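Long-range contact in nidogen (Mus musculus, PDB 1NPE), which probably crosslinks laminin to other components of basement membranes, this fragment being its six-bladed YWTD beta-propeller domain: residues Q180-E192 with R202-V214. Numbering follows the deposited sequence.
Sequences QLCWVDAGTHRAE and RKVLEGLQYPFAV. With CD (cadmium ion), chain D.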
loop_
_atom_site.group_PDB
_atom_site.type_symbol
_atom_site.label_atom_id
_atom_site.label_comp_id
_atom_site.label_asym_id
_atom_site.label_seq_id
_atom_site.Cartn_x
_atom_site.Cartn_y
_atom_site.Cartn_z
ATOM N N GLN A 180 0.955 -9.763 21.869
ATOM C CA GLN A 180 1.189 -8.368 21.555
ATOM C C GLN A 180 1.019 -8.033 20.079
ATOM O O GLN A 180 1.626 -8.654 19.199
ATOM C CB GLN A 180 2.606 -7.998 22.010
ATOM C CG GLN A 180 2.766 -6.607 22.601
ATOM C CD GLN A 180 2.141 -6.457 23.981
ATOM O OE1 GLN A 180 2.127 -5.361 24.547
ATOM N NE2 GLN A 180 1.622 -7.552 24.530
ATOM N N LEU A 181 0.157 -7.056 19.822
ATOM C CA LEU A 181 -0.084 -6.570 18.475
ATOM C C LEU A 181 0.623 -5.217 18.379
ATOM O O LEU A 181 0.325 -4.291 19.128
ATOM C CB LEU A 181 -1.580 -6.399 18.212
ATOM C CG LEU A 181 -1.967 -5.863 16.829
ATOM C CD1 LEU A 181 -1.572 -6.864 15.754
ATOM C CD2 LEU A 181 -3.461 -5.575 16.761
ATOM N N CYS A 182 1.580 -5.117 17.474
ATOM C CA CYS A 182 2.310 -3.876 17.298
ATOM C C CYS A 182 2.149 -3.347 15.882
ATOM O O CYS A 182 2.035 -4.116 14.939
ATOM C CB CYS A 182 3.795 -4.095 17.564
ATOM S SG CYS A 182 4.204 -4.870 19.155
ATOM N N TRP A 183 2.136 -2.028 15.742
ATOM C CA TRP A 183 2.036 -1.403 14.434
ATOM C C TRP A 183 3.035 -0.263 14.364
ATOM O O TRP A 183 3.558 0.160 15.391
ATOM C CB TRP A 183 0.613 -0.893 14.162
ATOM C CG TRP A 183 0.143 0.220 15.041
ATOM C CD1 TRP A 183 0.376 1.559 14.868
ATOM C CD2 TRP A 183 -0.697 0.105 16.198
ATOM N NE1 TRP A 183 -0.272 2.280 15.842
ATOM C CE2 TRP A 183 -0.939 1.414 16.671
ATOM C CE3 TRP A 183 -1.271 -0.978 16.878
ATOM C CZ2 TRP A 183 -1.734 1.675 17.792
ATOM C CZ3 TRP A 183 -2.065 -0.720 17.995
ATOM C CH2 TRP A 183 -2.288 0.600 18.439
ATOM N N VAL A 184 3.369 0.160 13.149
ATOM C CA VAL A 184 4.287 1.279 12.943
ATOM C C VAL A 184 3.452 2.361 12.268
ATOM O O VAL A 184 2.675 2.080 11.354
ATOM C CB VAL A 184 5.523 0.886 12.097
ATOM C CG1 VAL A 184 6.381 -0.104 12.871
ATOM C CG2 VAL A 184 5.102 0.294 10.751
ATOM N N ASP A 185 3.596 3.591 12.742
ATOM C CA ASP A 185 2.789 4.696 12.245
ATOM C C ASP A 185 3.645 5.815 11.675
ATOM O O ASP A 185 4.398 6.455 12.398
ATOM C CB ASP A 185 1.922 5.207 13.404
ATOM C CG ASP A 185 0.760 6.072 12.948
ATOM O OD1 ASP A 185 0.972 6.998 12.145
ATOM O OD2 ASP A 185 -0.372 5.841 13.422
ATOM N N ALA A 186 3.498 6.070 10.377
ATOM C CA ALA A 186 4.278 7.113 9.712
ATOM C C ALA A 186 3.679 8.506 9.883
ATOM O O ALA A 186 4.197 9.481 9.333
ATOM C CB ALA A 186 4.456 6.784 8.239
ATOM N N GLY A 187 2.587 8.587 10.642
ATOM C CA GLY A 187 1.921 9.854 10.900
ATOM C C GLY A 187 2.257 10.366 12.292
ATOM O O GLY A 187 2.533 11.555 12.477
ATOM N N THR A 188 2.200 9.465 13.274
ATOM C CA THR A 188 2.529 9.790 14.658
ATOM C C THR A 188 4.022 9.529 14.905
ATOM O O THR A 188 4.533 9.780 15.999
ATOM C CB THR A 188 1.716 8.930 15.654
ATOM O OG1 THR A 188 1.989 7.541 15.428
ATOM C CG2 THR A 188 0.219 9.188 15.497
ATOM N N HIS A 189 4.698 8.994 13.888
ATOM C CA HIS A 189 6.129 8.680 13.940
ATOM C C HIS A 189 6.523 7.740 15.072
ATOM O O HIS A 189 7.517 7.962 15.767
ATOM C CB HIS A 189 6.963 9.967 13.976
ATOM C CG HIS A 189 6.750 10.840 12.781
ATOM N ND1 HIS A 189 7.200 10.496 11.522
ATOM C CD2 HIS A 189 6.073 12.002 12.636
ATOM C CE1 HIS A 189 6.805 11.409 10.653
ATOM N NE2 HIS A 189 6.120 12.333 11.303
ATOM N N ARG A 190 5.738 6.682 15.254
ATOM C CA ARG A 190 6.039 5.727 16.298
ATOM C C ARG A 190 5.546 4.304 16.082
ATOM O O ARG A 190 4.920 3.990 15.069
ATOM C CB ARG A 190 5.603 6.278 17.667
ATOM C CG ARG A 190 4.156 6.707 17.828
ATOM C CD ARG A 190 4.085 7.864 18.838
ATOM N NE ARG A 190 2.910 7.816 19.709
ATOM C CZ ARG A 190 2.759 8.565 20.804
ATOM N NH1 ARG A 190 3.704 9.431 21.163
ATOM N NH2 ARG A 190 1.685 8.417 21.574
ATOM N N ALA A 191 5.967 3.423 16.983
ATOM C CA ALA A 191 5.561 2.029 16.968
ATOM C C ALA A 191 4.752 1.830 18.243
ATOM O O ALA A 191 5.141 2.293 19.314
ATOM C CB ALA A 191 6.777 1.114 16.964
ATOM N N GLU A 192 3.590 1.201 18.123
ATOM C CA GLU A 192 2.763 0.967 19.292
ATOM C C GLU A 192 2.369 -0.492 19.391
ATOM O O GLU A 192 2.118 -1.146 18.376
ATOM C CB GLU A 192 1.517 1.854 19.267
ATOM C CG GLU A 192 1.828 3.343 19.202
ATOM C CD GLU A 192 0.648 4.213 19.578
ATOM O OE1 GLU A 192 0.109 4.041 20.687
ATOM O OE2 GLU A 192 0.263 5.081 18.780
ATOM N N ARG A 202 -1.450 1.057 25.588
ATOM C CA ARG A 202 -0.493 1.008 24.492
ATOM C C ARG A 202 0.948 1.384 24.854
ATOM O O ARG A 202 1.200 2.479 25.362
ATOM C CB ARG A 202 -0.925 1.953 23.373
ATOM C CG ARG A 202 -2.314 1.779 22.818
ATOM C CD ARG A 202 -2.359 2.596 21.548
ATOM N NE ARG A 202 -3.696 2.967 21.126
ATOM C CZ ARG A 202 -3.955 3.949 20.273
ATOM N NH1 ARG A 202 -2.966 4.666 19.748
ATOM N NH2 ARG A 202 -5.209 4.215 19.947
ATOM N N LYS A 203 1.886 0.485 24.559
ATOM C CA LYS A 203 3.309 0.741 24.780
ATOM C C LYS A 203 3.708 1.535 23.552
ATOM O O LYS A 203 3.302 1.184 22.444
ATOM C CB LYS A 203 4.123 -0.545 24.721
ATOM C CG LYS A 203 4.216 -1.394 25.960
ATOM C CD LYS A 203 5.208 -2.521 25.646
ATOM C CE LYS A 203 5.349 -3.532 26.768
ATOM N NZ LYS A 203 6.136 -4.708 26.302
ATOM N N VAL A 204 4.504 2.584 23.715
ATOM C CA VAL A 204 4.913 3.347 22.548
ATOM C C VAL A 204 6.412 3.617 22.454
ATOM O O VAL A 204 7.068 3.945 23.440
ATOM C CB VAL A 204 4.124 4.699 22.396
ATOM C CG1 VAL A 204 2.697 4.570 22.911
ATOM C CG2 VAL A 204 4.846 5.841 23.058
ATOM N N LEU A 205 6.944 3.422 21.254
ATOM C CA LEU A 205 8.339 3.680 20.954
ATOM C C LEU A 205 8.319 4.873 20.000
ATOM O O LEU A 205 7.662 4.827 18.965
ATOM C CB LEU A 205 8.980 2.470 20.270
ATOM C CG LEU A 205 10.391 2.708 19.717
ATOM C CD1 LEU A 205 11.344 3.064 20.848
ATOM C CD2 LEU A 205 10.879 1.480 18.967
ATOM N N GLU A 206 9.021 5.943 20.355
ATOM C CA GLU A 206 9.056 7.143 19.524
ATOM C C GLU A 206 10.286 7.245 18.630
ATOM O O GLU A 206 11.220 6.450 18.740
ATOM C CB GLU A 206 8.971 8.387 20.410
ATOM C CG GLU A 206 7.838 8.345 21.421
ATOM C CD GLU A 206 6.998 9.608 21.414
ATOM O OE1 GLU A 206 6.405 9.929 20.355
ATOM O OE2 GLU A 206 6.928 10.276 22.471
ATOM N N GLY A 207 10.260 8.221 17.729
ATOM C CA GLY A 207 11.385 8.456 16.840
ATOM C C GLY A 207 11.426 7.735 15.507
ATOM O O GLY A 207 12.465 7.768 14.839
ATOM N N LEU A 208 10.339 7.080 15.107
ATOM C CA LEU A 208 10.331 6.382 13.822
ATOM C C LEU A 208 10.068 7.383 12.693
ATOM O O LEU A 208 9.018 8.022 12.645
ATOM C CB LEU A 208 9.312 5.232 13.807
ATOM C CG LEU A 208 9.638 3.988 14.651
ATOM C CD1 LEU A 208 9.547 4.300 16.144
ATOM C CD2 LEU A 208 8.682 2.851 14.289
ATOM N N GLN A 209 11.040 7.516 11.796
ATOM C CA GLN A 209 10.970 8.462 10.683
ATOM C C GLN A 209 9.813 8.278 9.694
ATOM O O GLN A 209 8.945 9.141 9.590
ATOM C CB GLN A 209 12.313 8.490 9.952
ATOM C CG GLN A 209 13.499 8.745 10.875
ATOM C CD GLN A 209 14.176 10.078 10.611
ATOM O OE1 GLN A 209 13.674 11.135 11.000
ATOM N NE2 GLN A 209 15.324 10.035 9.947
ATOM N N TYR A 210 9.815 7.183 8.941
ATOM C CA TYR A 210 8.738 6.921 7.993
ATOM C C TYR A 210 8.608 5.436 7.743
ATOM O O TYR A 210 8.944 4.934 6.668
ATOM C CB TYR A 210 8.935 7.665 6.661
ATOM C CG TYR A 210 7.610 7.935 5.970
ATOM C CD1 TYR A 210 6.983 9.176 6.087
ATOM C CD2 TYR A 210 6.939 6.923 5.281
ATOM C CE1 TYR A 210 5.719 9.401 5.544
ATOM C CE2 TYR A 210 5.674 7.138 4.736
ATOM C CZ TYR A 210 5.071 8.374 4.876
ATOM O OH TYR A 210 3.814 8.576 4.382
ATOM N N PRO A 211 8.090 4.709 8.740
ATOM C CA PRO A 211 7.892 3.261 8.686
ATOM C C PRO A 211 6.850 2.872 7.654
ATOM O O PRO A 211 5.826 3.542 7.524
ATOM C CB PRO A 211 7.349 2.931 10.078
ATOM C CG PRO A 211 7.652 4.103 10.908
ATOM C CD PRO A 211 7.542 5.263 9.986
ATOM N N PHE A 212 7.111 1.783 6.939
ATOM C CA PHE A 212 6.162 1.275 5.963
ATOM C C PHE A 212 5.608 -0.089 6.375
ATOM O O PHE A 212 4.402 -0.320 6.307
ATOM C CB PHE A 212 6.772 1.153 4.568
ATOM C CG PHE A 212 5.831 0.545 3.578
ATOM C CD1 PHE A 212 4.844 1.323 2.977
ATOM C CD2 PHE A 212 5.856 -0.829 3.317
ATOM C CE1 PHE A 212 3.893 0.747 2.142
ATOM C CE2 PHE A 212 4.912 -1.409 2.485
ATOM C CZ PHE A 212 3.925 -0.620 1.897
ATOM N N ALA A 213 6.500 -1.019 6.709
ATOM C CA ALA A 213 6.082 -2.354 7.108
ATOM C C ALA A 213 6.860 -2.809 8.325
ATOM O O ALA A 213 7.928 -2.273 8.632
ATOM C CB ALA A 213 6.273 -3.338 5.968
ATOM N N VAL A 214 6.335 -3.822 9.000
ATOM C CA VAL A 214 6.985 -4.328 10.189
ATOM C C VAL A 214 6.676 -5.798 10.379
ATOM O O VAL A 214 5.656 -6.304 9.899
ATOM C CB VAL A 214 6.520 -3.555 11.439
ATOM C CG1 VAL A 214 5.047 -3.861 11.741
ATOM C CG2 VAL A 214 7.406 -3.871 12.628
HETATM CD CD CD D . 5.344 13.762 10.015
HETATM O O HOH W 1 6.634 13.505 8.062
HETATM O O HOH W 2 5.399 14.997 11.481
#
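Two blades of this YWTD beta-propeller meet where Val-184 and Ala-186 touch Tyr-210 of the linker and Pro-211 and Val-214 on the next blade's first strand. Within the preceding blade, Leu-205 N reaches Ala-191 O at 2.9 Å, nearly straight at 172°, in an antiparallel hydrogen-bonded pair. Val-184 CB presses tightly on Pro-211 CB (3.4 Å), its CG1 lying 3.7 Å from Val-214 CB. Ala-186 CB sits centrally over one face of Tyr-210, a CH-pi contact; the hydroxyl bonds to another protein chain. His-189 ND1 donates in its ring plane to Gln-209 O (2.9 Å), helping fix the ring whose NE2 binds cadmium at 2.1 Å. On the blade's third and fourth strands, Arg-190 NH1 meets Glu-206 OE1 at 2.9 Å from above the carboxylate plane. Extended from CG to NE, Arg-202 lays CD 3.7 Å from Trp-183 CH2, its guanidinium turned 69° from the ring, and sends NH1 straight to Glu-192 OE1 (3.3 Å), NH2 bonding Asp-164 O. A leucine in place of Arg-202 would probably leave buried Glu-192 without this partner. Interblade packing is mainly apolar, though Asn-170 bonds Pro-211 O; alternating charges link the blade's last two strands.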